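Local coordinates for epsin-1 (Saccharomyces cerevisiae, PDB 5LOZ), which binds membranes rich in phosphatidylinositol 4,5- or 3,5-bisphosphate through its ENTH domain, the part in this structure, and is required for endocytosis and actin localization, at residues 8-13 with 43-48; 49-54 with 86-91. One frame throughout, in Å; residues are numbered along the deposited sequence. Where two conformers were deposited one is given.

Both interactions belong to the all-helical ENTH domain and share helix 36-50. Interaction 1 sets the C-terminal half of that helix (43-48) against helix 5-13, and interaction 2 sets its last turn and the residues just after it against helix 86-91; their centres are about 14 Å apart. The two touch directly at one polar point, where NH2 of Arg49 lies 3.0 Å from O of Arg11, a probable hydrogen bond between the segments 49-54 and 8-13. Helix 57-73 provides common ground beneath them, because Leu46 of interaction 1 and Leu50 of interaction 2 both rest on Ile67. Both contacts are helix packing within the alpha-alpha superhelix, tied by that one polar link.

Interaction 1 of 2, residues 8-13 with 43-48; sequences VLVRNA and MDMLDK
Val10 and Met45 carry the nearest CA pair of the segments 8-13 and 43-48, 7.0 Å apart. The short segments run in nearly the same direction, with an angle of 27° between them and a closest axis approach of 9.7 Å. On the buried side the valine puts a methyl group to each of two neighbours. CG1, placed between the backbone N and carbonyl carbon (chi1 63°), presses on CG of Met45 at 3.6 Å and equally on its CB, while CG2 reaches CD1 of Leu46 at 3.9 Å. Leu46 continues inward onto Val66, Ile67 and Leu70 of helix 57-73, which ties this seam to the core. An alanine in place of Val10 would probably open a gap beside Met45 CG and Leu46 CD1, leaving the methionine chain freer to turn.

The outer side is looser. Here Met45, bent at chi2 and chi3, brings its sulfur across the aliphatic part of Arg11 at an oblique angle, with CG of Arg11 3.8 Å from SD of Met45; the arginine is exposed, and only about half as much of it is covered by the other segment as of Val10. With no hydrogen bond or salt bridge between the segments, and only 181 Å² buried in all, the attachment between these two segments is apolar and depends on the fit of methyl, methylene and thioether groups, the polar link to Arg11 O coming from Arg49 further along the same helix.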
loop_
_atom_site.group_PDB
_atom_site.type_symbol
_atom_site.label_atom_id
_atom_site.label_comp_id
_atom_site.label_asym_id
_atom_site.label_seq_id
_atom_site.Cartn_x
_atom_site.Cartn_y
_atom_site.Cartn_z
ATOM N N VAL A 8 0.758 -8.219 12.924
ATOM C CA VAL A 8 0.008 -9.360 12.429
ATOM C C VAL A 8 -1.044 -8.851 11.449
ATOM O O VAL A 8 -1.222 -9.437 10.381
ATOM C CB VAL A 8 -0.659 -10.176 13.593
ATOM C CG1 VAL A 8 -1.590 -11.252 13.039
ATOM C CG2 VAL A 8 0.424 -10.825 14.476
ATOM N N LEU A 9 -1.718 -7.761 11.824
ATOM C CA LEU A 9 -2.731 -7.113 10.923
ATOM C C LEU A 9 -2.138 -6.830 9.518
ATOM O O LEU A 9 -2.678 -7.257 8.484
ATOM C CB LEU A 9 -3.201 -5.797 11.528
ATOM C CG LEU A 9 -4.538 -5.134 11.156
ATOM C CD1 LEU A 9 -4.449 -3.611 11.301
ATOM C CD2 LEU A 9 -5.034 -5.508 9.883
ATOM N N VAL A 10 -1.027 -6.118 9.487
ATOM C CA VAL A 10 -0.468 -5.666 8.201
ATOM C C VAL A 10 0.083 -6.855 7.417
ATOM O O VAL A 10 -0.126 -6.926 6.209
ATOM C CB VAL A 10 0.570 -4.528 8.335
ATOM C CG1 VAL A 10 1.817 -4.959 9.122
ATOM C CG2 VAL A 10 0.943 -4.022 6.987
ATOM N N ARG A 11 0.689 -7.812 8.094
ATOM C CA ARG A 11 1.189 -9.035 7.413
ATOM C C ARG A 11 0.052 -9.841 6.794
ATOM O O ARG A 11 0.163 -10.270 5.645
ATOM C CB ARG A 11 1.978 -9.923 8.364
ATOM C CG ARG A 11 3.354 -9.378 8.799
ATOM C CD ARG A 11 4.230 -10.499 9.394
ATOM N NE ARG A 11 4.510 -11.469 8.356
ATOM C CZ ARG A 11 4.811 -12.745 8.559
ATOM N NH1 ARG A 11 4.888 -13.223 9.792
ATOM N NH2 ARG A 11 5.025 -13.554 7.516
ATOM N N ASN A 12 -1.036 -10.023 7.544
ATOM C CA ASN A 12 -2.178 -10.785 7.087
ATOM C C ASN A 12 -2.865 -10.113 5.930
ATOM O O ASN A 12 -3.290 -10.763 4.989
ATOM C CB ASN A 12 -3.199 -10.997 8.195
ATOM C CG ASN A 12 -2.725 -11.960 9.285
ATOM O OD1 ASN A 12 -1.755 -12.692 9.120
ATOM N ND2 ASN A 12 -3.415 -11.937 10.430
ATOM N N ALA A 13 -2.918 -8.785 6.000
ATOM C CA ALA A 13 -3.551 -7.971 4.998
ATOM C C ALA A 13 -2.775 -7.948 3.642
ATOM O O ALA A 13 -3.348 -7.626 2.615
ATOM C CB ALA A 13 -3.703 -6.506 5.543
ATOM N N MET A 43 4.240 1.038 8.116
ATOM C CA MET A 43 5.020 1.504 6.985
ATOM C C MET A 43 6.238 0.636 6.723
ATOM O O MET A 43 6.559 0.364 5.579
ATOM C CB MET A 43 5.408 2.998 7.100
ATOM C CG MET A 43 4.220 3.956 7.178
ATOM S SD MET A 43 2.745 3.449 6.229
ATOM C CE MET A 43 3.243 3.936 4.610
ATOM N N ASP A 44 6.898 0.171 7.784
ATOM C CA ASP A 44 8.071 -0.695 7.622
ATOM C C ASP A 44 7.750 -2.065 6.980
ATOM O O ASP A 44 8.523 -2.531 6.125
ATOM C CB ASP A 44 8.800 -0.918 8.929
ATOM C CG ASP A 44 10.098 -1.713 8.731
ATOM O OD1 ASP A 44 11.055 -1.161 8.135
ATOM O OD2 ASP A 44 10.132 -2.895 9.140
ATOM N N MET A 45 6.645 -2.687 7.399
ATOM C CA MET A 45 6.213 -3.961 6.787
ATOM C C MET A 45 5.798 -3.738 5.321
ATOM O O MET A 45 6.132 -4.508 4.458
ATOM C CB MET A 45 5.052 -4.573 7.575
ATOM C CG MET A 45 4.563 -5.942 7.003
ATOM S SD MET A 45 5.880 -7.236 6.865
ATOM C CE MET A 45 6.746 -6.891 8.350
ATOM N N LEU A 46 5.089 -2.643 5.064
ATOM C CA LEU A 46 4.707 -2.261 3.702
ATOM C C LEU A 46 5.921 -2.065 2.815
ATOM O O LEU A 46 5.936 -2.485 1.672
ATOM C CB LEU A 46 3.815 -0.981 3.755
ATOM C CG LEU A 46 2.306 -0.974 3.495
ATOM C CD1 LEU A 46 1.592 -2.329 3.584
ATOM C CD2 LEU A 46 1.595 0.166 4.227
ATOM N N ASP A 47 6.979 -1.451 3.350
ATOM C CA ASP A 47 8.209 -1.298 2.606
ATOM C C ASP A 47 8.867 -2.641 2.268
ATOM O O ASP A 47 9.322 -2.840 1.146
ATOM C CB ASP A 47 9.228 -0.414 3.360
ATOM C CG ASP A 47 10.461 -0.049 2.483
ATOM O OD1 ASP A 47 10.300 0.280 1.264
ATOM O OD2 ASP A 47 11.581 -0.064 3.027
ATOM N N LYS A 48 8.931 -3.536 3.249
ATOM C CA LYS A 48 9.397 -4.900 3.008
ATOM C C LYS A 48 8.607 -5.625 1.923
ATOM O O LYS A 48 9.181 -6.279 1.088
ATOM C CB LYS A 48 9.390 -5.729 4.300
ATOM C CG LYS A 48 10.505 -5.330 5.271
ATOM C CD LYS A 48 10.213 -5.777 6.677
ATOM C CE LYS A 48 11.386 -5.461 7.606
ATOM N NZ LYS A 48 10.918 -5.500 9.019
#

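Interaction 2 of 2, residues 49-54 with 86-91; sequences RLNDKG and LYIIKT
Ile88 turns CG1 anti to its backbone N (chi1 -178°) and then swings CD1 round at chi2 (50°), a shape that lays the ethyl branch against Leu50 and Asn51 at the end of helix 36-50. CG1 packs on CB of Leu50 at 4.0 Å, and the shorter branch CG2 meets the leucine's CD2 at 4.1 Å, so the two side chains cross at a slant with both branches of the isoleucine on the leucine. The terminal CD1 lies 3.9 Å from the carbonyl O of Leu50, a van der Waals approach to the last helical turn.

Asn51, the first residue to leave helical backbone angles, covers the outer end of the isoleucine: its OD1 also stands 3.9 Å from Ile88 CD1. The amide's ND2 is hydrogen-bonded to O of Asp47 one turn back, which would fix the side chain over the helix end. On the inner side Leu50 CD2 touches CG1 of Ile89 more distantly, at 4.3 Å. Both residues lead deeper into the fold, Leu50 onto Leu64 and Ile67 of helix 57-73 and Ile89 onto Leu116 and Thr117 of helix 106-121. No hydrogen bond spans the segments; the contact joins the C-terminal end of helix 36-50 to helix 86-91 by aliphatic packing, bordered at its exposed edge by an amide whose ND2 is held by the preceding turn.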
loop_
_atom_site.group_PDB
_atom_site.type_symbol
_atom_site.label_atom_id
_atom_site.label_comp_id
_atom_site.label_asym_id
_atom_site.label_seq_id
_atom_site.Cartn_x
_atom_site.Cartn_y
_atom_site.Cartn_z
ATOM N N ARG A 49 7.294 -5.520 1.956
ATOM C CA ARG A 49 6.445 -6.242 1.010
ATOM C C ARG A 49 6.694 -5.736 -0.428
ATOM O O ARG A 49 6.808 -6.514 -1.361
ATOM C CB ARG A 49 4.959 -6.097 1.373
ATOM C CG ARG A 49 4.498 -6.785 2.623
ATOM C CD ARG A 49 4.628 -8.271 2.538
ATOM N NE ARG A 49 3.709 -8.978 3.397
ATOM C CZ ARG A 49 3.886 -10.186 3.905
ATOM N NH1 ARG A 49 5.009 -10.858 3.711
ATOM N NH2 ARG A 49 2.925 -10.717 4.645
ATOM N N LEU A 50 6.796 -4.410 -0.565
ATOM C CA LEU A 50 7.058 -3.737 -1.844
ATOM C C LEU A 50 8.352 -4.180 -2.490
ATOM O O LEU A 50 8.494 -4.162 -3.704
ATOM C CB LEU A 50 7.150 -2.213 -1.611
ATOM C CG LEU A 50 6.137 -1.241 -2.174
ATOM C CD1 LEU A 50 4.913 -1.919 -2.615
ATOM C CD2 LEU A 50 5.904 0.014 -1.186
ATOM N N ASN A 51 9.306 -4.545 -1.652
ATOM C CA ASN A 51 10.626 -4.933 -2.075
ATOM C C ASN A 51 10.781 -6.422 -2.310
ATOM O O ASN A 51 11.858 -6.886 -2.650
ATOM C CB ASN A 51 11.683 -4.441 -1.062
ATOM C CG ASN A 51 12.047 -2.969 -1.261
ATOM O OD1 ASN A 51 12.844 -2.636 -2.130
ATOM N ND2 ASN A 51 11.444 -2.087 -0.463
ATOM N N ASP A 52 9.685 -7.167 -2.225
ATOM C CA ASP A 52 9.731 -8.614 -2.448
ATOM C C ASP A 52 9.980 -9.017 -3.901
ATOM O O ASP A 52 9.782 -8.240 -4.835
ATOM C CB ASP A 52 8.453 -9.271 -1.974
ATOM C CG ASP A 52 8.707 -10.380 -0.987
ATOM O OD1 ASP A 52 9.624 -11.215 -1.265
ATOM O OD2 ASP A 52 7.984 -10.402 0.057
ATOM N N LYS A 53 10.390 -10.269 -4.076
ATOM C CA LYS A 53 10.733 -10.791 -5.395
ATOM C C LYS A 53 9.487 -11.087 -6.240
ATOM O O LYS A 53 8.392 -11.237 -5.713
ATOM C CB LYS A 53 11.658 -12.019 -5.288
ATOM C CG LYS A 53 11.041 -13.273 -4.689
ATOM C CD LYS A 53 12.096 -14.311 -4.244
ATOM C CE LYS A 53 13.151 -14.610 -5.314
ATOM N NZ LYS A 53 14.491 -13.993 -4.996
ATOM N N GLY A 54 9.675 -11.168 -7.548
ATOM C CA GLY A 54 8.593 -11.361 -8.503
ATOM C C GLY A 54 7.630 -12.496 -8.214
ATOM O O GLY A 54 6.432 -12.370 -8.446
ATOM N N LEU A 86 9.317 7.418 -2.591
ATOM C CA LEU A 86 8.591 7.300 -3.859
ATOM C C LEU A 86 9.305 6.355 -4.847
ATOM O O LEU A 86 8.663 5.792 -5.737
ATOM C CB LEU A 86 8.428 8.671 -4.503
ATOM C CG LEU A 86 7.106 9.100 -5.161
ATOM C CD1 LEU A 86 7.426 10.040 -6.352
ATOM C CD2 LEU A 86 6.223 7.969 -5.565
ATOM N N TYR A 87 10.625 6.210 -4.711
ATOM C CA TYR A 87 11.430 5.489 -5.705
ATOM C C TYR A 87 10.940 4.078 -5.905
ATOM O O TYR A 87 10.788 3.670 -7.008
ATOM C CB TYR A 87 12.912 5.457 -5.356
ATOM C CG TYR A 87 13.770 4.799 -6.429
ATOM C CD1 TYR A 87 14.185 3.488 -6.301
ATOM C CD2 TYR A 87 14.104 5.475 -7.596
ATOM C CE1 TYR A 87 14.949 2.857 -7.293
ATOM C CE2 TYR A 87 14.882 4.853 -8.607
ATOM C CZ TYR A 87 15.286 3.543 -8.436
ATOM O OH TYR A 87 16.063 2.958 -9.394
ATOM N N ILE A 88 10.717 3.340 -4.821
ATOM C CA ILE A 88 10.280 1.944 -4.957
ATOM C C ILE A 88 8.915 1.882 -5.648
ATOM O O ILE A 88 8.668 1.055 -6.542
ATOM C CB ILE A 88 10.207 1.192 -3.608
ATOM C CG1 ILE A 88 9.798 -0.288 -3.846
ATOM C CG2 ILE A 88 9.224 1.857 -2.612
ATOM C CD1 ILE A 88 10.570 -1.062 -4.913
ATOM N N ILE A 89 8.063 2.838 -5.318
ATOM C CA ILE A 89 6.758 2.873 -5.958
ATOM C C ILE A 89 6.882 3.137 -7.459
ATOM O O ILE A 89 6.257 2.452 -8.308
ATOM C CB ILE A 89 5.819 3.879 -5.258
ATOM C CG1 ILE A 89 5.585 3.440 -3.787
ATOM C CG2 ILE A 89 4.486 3.972 -6.027
ATOM C CD1 ILE A 89 4.823 4.482 -2.904
ATOM N N LYS A 90 7.669 4.152 -7.792
ATOM C CA LYS A 90 7.821 4.561 -9.177
ATOM C C LYS A 90 8.430 3.416 -9.996
ATOM O O LYS A 90 7.915 3.125 -11.037
ATOM C CB LYS A 90 8.630 5.859 -9.312
ATOM C CG LYS A 90 10.122 5.665 -9.502
ATOM C CD LYS A 90 10.497 5.653 -10.958
ATOM C CE LYS A 90 11.823 6.366 -11.183
ATOM N NZ LYS A 90 11.726 7.284 -12.348
ATOM N N THR A 91 9.408 2.675 -9.460
ATOM C CA THR A 91 10.028 1.604 -10.255
ATOM C C THR A 91 9.023 0.492 -10.566
ATOM O O THR A 91 9.145 -0.200 -11.596
ATOM C CB THR A 91 11.308 1.019 -9.654
ATOM O OG1 THR A 91 11.022 0.280 -8.460
ATOM C CG2 THR A 91 12.293 2.110 -9.357
#